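Local coordinates for Zn-dependent hydrolase, glyoxylase (Echinicola vietnamensis, PDB 6T5K) that hydrolyses beta-lactam antibiotics, carbapenems among them, as a zinc-dependent class B metallo-beta-lactamase, at the zinc ion site. Residues are numbered along the deposited sequence; one frame, centred on the assembly and turned at random.

The zinc ion site. Residues 55, 100, 102, 104, 163-164, 182, 196, 223. With ZN (zinc ion), chain B; ZN (zinc ion), chain C.
This is the dinuclear zinc centre of a subclass B1 metallo-beta-lactamase, built largely from loops at strand ends in the αβ/βα fold, with Asp104 in the short helix 103-106. His100, His102 and Asp104 belong to the family's HXHXD motif, which follows strand 92-98 and runs into that helix; His163, Cys182 and His223 come from later loops, Cys182 directly after strand 177-181 and His223 shortly after strand 218-221. ZN (chain B) occupies the three-histidine site and ZN (chain C), partly occupied, the Asp-Cys-His site. ZN (chain B) is near tetrahedral: His100 and His163 present NE2, whereas His102 turns round to offer ND1, 2.0 Å from this zinc. His102 CG lies beside the backbone N (chi1 -74°), and His102 NE2, the far nitrogen of the ring, donates a nearly straight 2.7 Å hydrogen bond to the carboxylate OD2 of Asp196. That oxygen uses its anti lone pair and stays close to the imidazole plane, so this second-shell carboxylate fixes the ring's rotation and may make ND1 a stronger donor to the metal. The His163 ring, its CG anti to the backbone N (chi1 171°), carries CB of Cys182 over the centre of one face and sets its CD2 over one face of His100, towards the rim. Water 1 bridges the metals, 1.9 Å from ZN (chain B) and 2.1 Å from ZN (chain C); in this family it is the hydrolytic nucleophile, probably present as hydroxide. Asp104 splits its carboxylate: OD2 binds ZN (chain C) at 2.3 Å, while OD1 lies 2.6 Å from water 1 and can orient it. Cys182 SG, His223 NE2 and water 2 also bind ZN (chain C), whose geometry lies between square pyramidal and trigonal bipyramidal. On the far side of its ring, His223 ND1 donates to the carbonyl O of Ala55 (2.9 Å) on strand 54-63; the donor lies above that carbonyl's plane, and Ala55 is poorly ordered.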
loop_
_atom_site.group_PDB
_atom_site.type_symbol
_atom_site.label_atom_id
_atom_site.label_comp_id
_atom_site.label_asym_id
_atom_site.label_seq_id
_atom_site.Cartn_x
_atom_site.Cartn_y
_atom_site.Cartn_z
ATOM N N ALA A 55 -11.235 6.032 5.031
ATOM C CA ALA A 55 -10.423 4.878 5.359
ATOM C C ALA A 55 -9.207 4.853 4.450
ATOM O O ALA A 55 -9.319 5.121 3.251
ATOM C CB ALA A 55 -11.261 3.626 5.210
ATOM N N HIS A 100 3.838 5.993 -2.118
ATOM C CA HIS A 100 4.098 7.305 -2.712
ATOM C C HIS A 100 4.395 8.256 -1.562
ATOM O O HIS A 100 4.439 7.850 -0.396
ATOM C CB HIS A 100 3.017 7.837 -3.677
ATOM C CG HIS A 100 1.662 8.046 -3.075
ATOM N ND1 HIS A 100 0.755 7.024 -2.908
ATOM C CD2 HIS A 100 1.027 9.175 -2.677
ATOM C CE1 HIS A 100 -0.358 7.506 -2.376
ATOM N NE2 HIS A 100 -0.224 8.807 -2.239
ATOM N N HIS A 102 2.826 10.759 -0.100
ATOM C CA HIS A 102 1.816 11.383 0.749
ATOM C C HIS A 102 1.795 10.766 2.161
ATOM O O HIS A 102 2.323 9.690 2.416
ATOM C CB HIS A 102 0.433 11.225 0.132
ATOM C CG HIS A 102 0.179 12.099 -1.048
ATOM N ND1 HIS A 102 -0.818 11.828 -1.964
ATOM C CD2 HIS A 102 0.758 13.255 -1.450
ATOM C CE1 HIS A 102 -0.839 12.780 -2.876
ATOM N NE2 HIS A 102 0.110 13.654 -2.592
ATOM N N ASP A 104 -0.571 9.346 3.954
ATOM C CA ASP A 104 -1.224 8.047 4.136
ATOM C C ASP A 104 -0.390 6.895 3.581
ATOM O O ASP A 104 -0.889 5.763 3.464
ATOM C CB ASP A 104 -2.655 8.035 3.553
ATOM C CG ASP A 104 -2.730 8.407 2.066
ATOM O OD1 ASP A 104 -2.014 9.358 1.653
ATOM O OD2 ASP A 104 -3.555 7.764 1.319
ATOM N N HIS A 163 -1.945 8.644 -9.629
ATOM C CA HIS A 163 -2.336 9.388 -8.438
ATOM C C HIS A 163 -1.261 10.390 -8.043
ATOM O O HIS A 163 -1.560 11.529 -7.663
ATOM C CB HIS A 163 -2.567 8.401 -7.297
ATOM C CG HIS A 163 -2.760 9.063 -5.981
ATOM N ND1 HIS A 163 -3.890 9.786 -5.654
ATOM C CD2 HIS A 163 -1.949 9.130 -4.906
ATOM C CE1 HIS A 163 -3.771 10.257 -4.426
ATOM N NE2 HIS A 163 -2.605 9.872 -3.949
ATOM N N THR A 164 -0.002 9.989 -8.151
ATOM C CA THR A 164 1.129 10.906 -8.049
ATOM C C THR A 164 2.167 10.507 -9.098
ATOM O O THR A 164 2.039 9.477 -9.778
ATOM C CB THR A 164 1.806 10.884 -6.672
ATOM O OG1 THR A 164 2.218 9.545 -6.389
ATOM C CG2 THR A 164 0.880 11.408 -5.588
ATOM N N CYS A 182 -2.893 4.257 -3.826
ATOM C CA CYS A 182 -3.880 5.244 -4.237
ATOM C C CYS A 182 -3.981 5.383 -5.740
ATOM O O CYS A 182 -4.857 6.113 -6.217
ATOM C CB CYS A 182 -3.645 6.564 -3.570
ATOM S SG CYS A 182 -3.597 6.354 -1.781
ATOM N N ASP A 196 -2.065 16.212 -6.933
ATOM C CA ASP A 196 -0.725 15.818 -7.342
ATOM C C ASP A 196 -0.749 14.800 -8.489
ATOM O O ASP A 196 0.269 14.171 -8.803
ATOM C CB ASP A 196 0.065 15.277 -6.150
ATOM C CG ASP A 196 0.342 16.343 -5.101
ATOM O OD1 ASP A 196 0.650 17.493 -5.515
ATOM O OD2 ASP A 196 0.285 16.007 -3.879
ATOM N N HIS A 223 -7.826 3.299 -0.815
ATOM C CA HIS A 223 -8.977 3.695 -0.018
ATOM C C HIS A 223 -10.147 2.831 -0.460
ATOM O O HIS A 223 -10.277 2.540 -1.649
ATOM C CB HIS A 223 -9.293 5.183 -0.252
ATOM C CG HIS A 223 -8.119 6.090 -0.002
ATOM N ND1 HIS A 223 -7.762 6.533 1.257
ATOM C CD2 HIS A 223 -7.198 6.597 -0.852
ATOM C CE1 HIS A 223 -6.670 7.277 1.165
ATOM N NE2 HIS A 223 -6.319 7.347 -0.110
HETATM ZN ZN ZN B . -1.841 10.072 -2.102
HETATM ZN ZN ZN C . -4.364 8.050 -0.806
HETATM O O HOH W 1 -3.091 9.751 -0.710
HETATM O O HOH W 2 -5.702 8.809 -2.512
#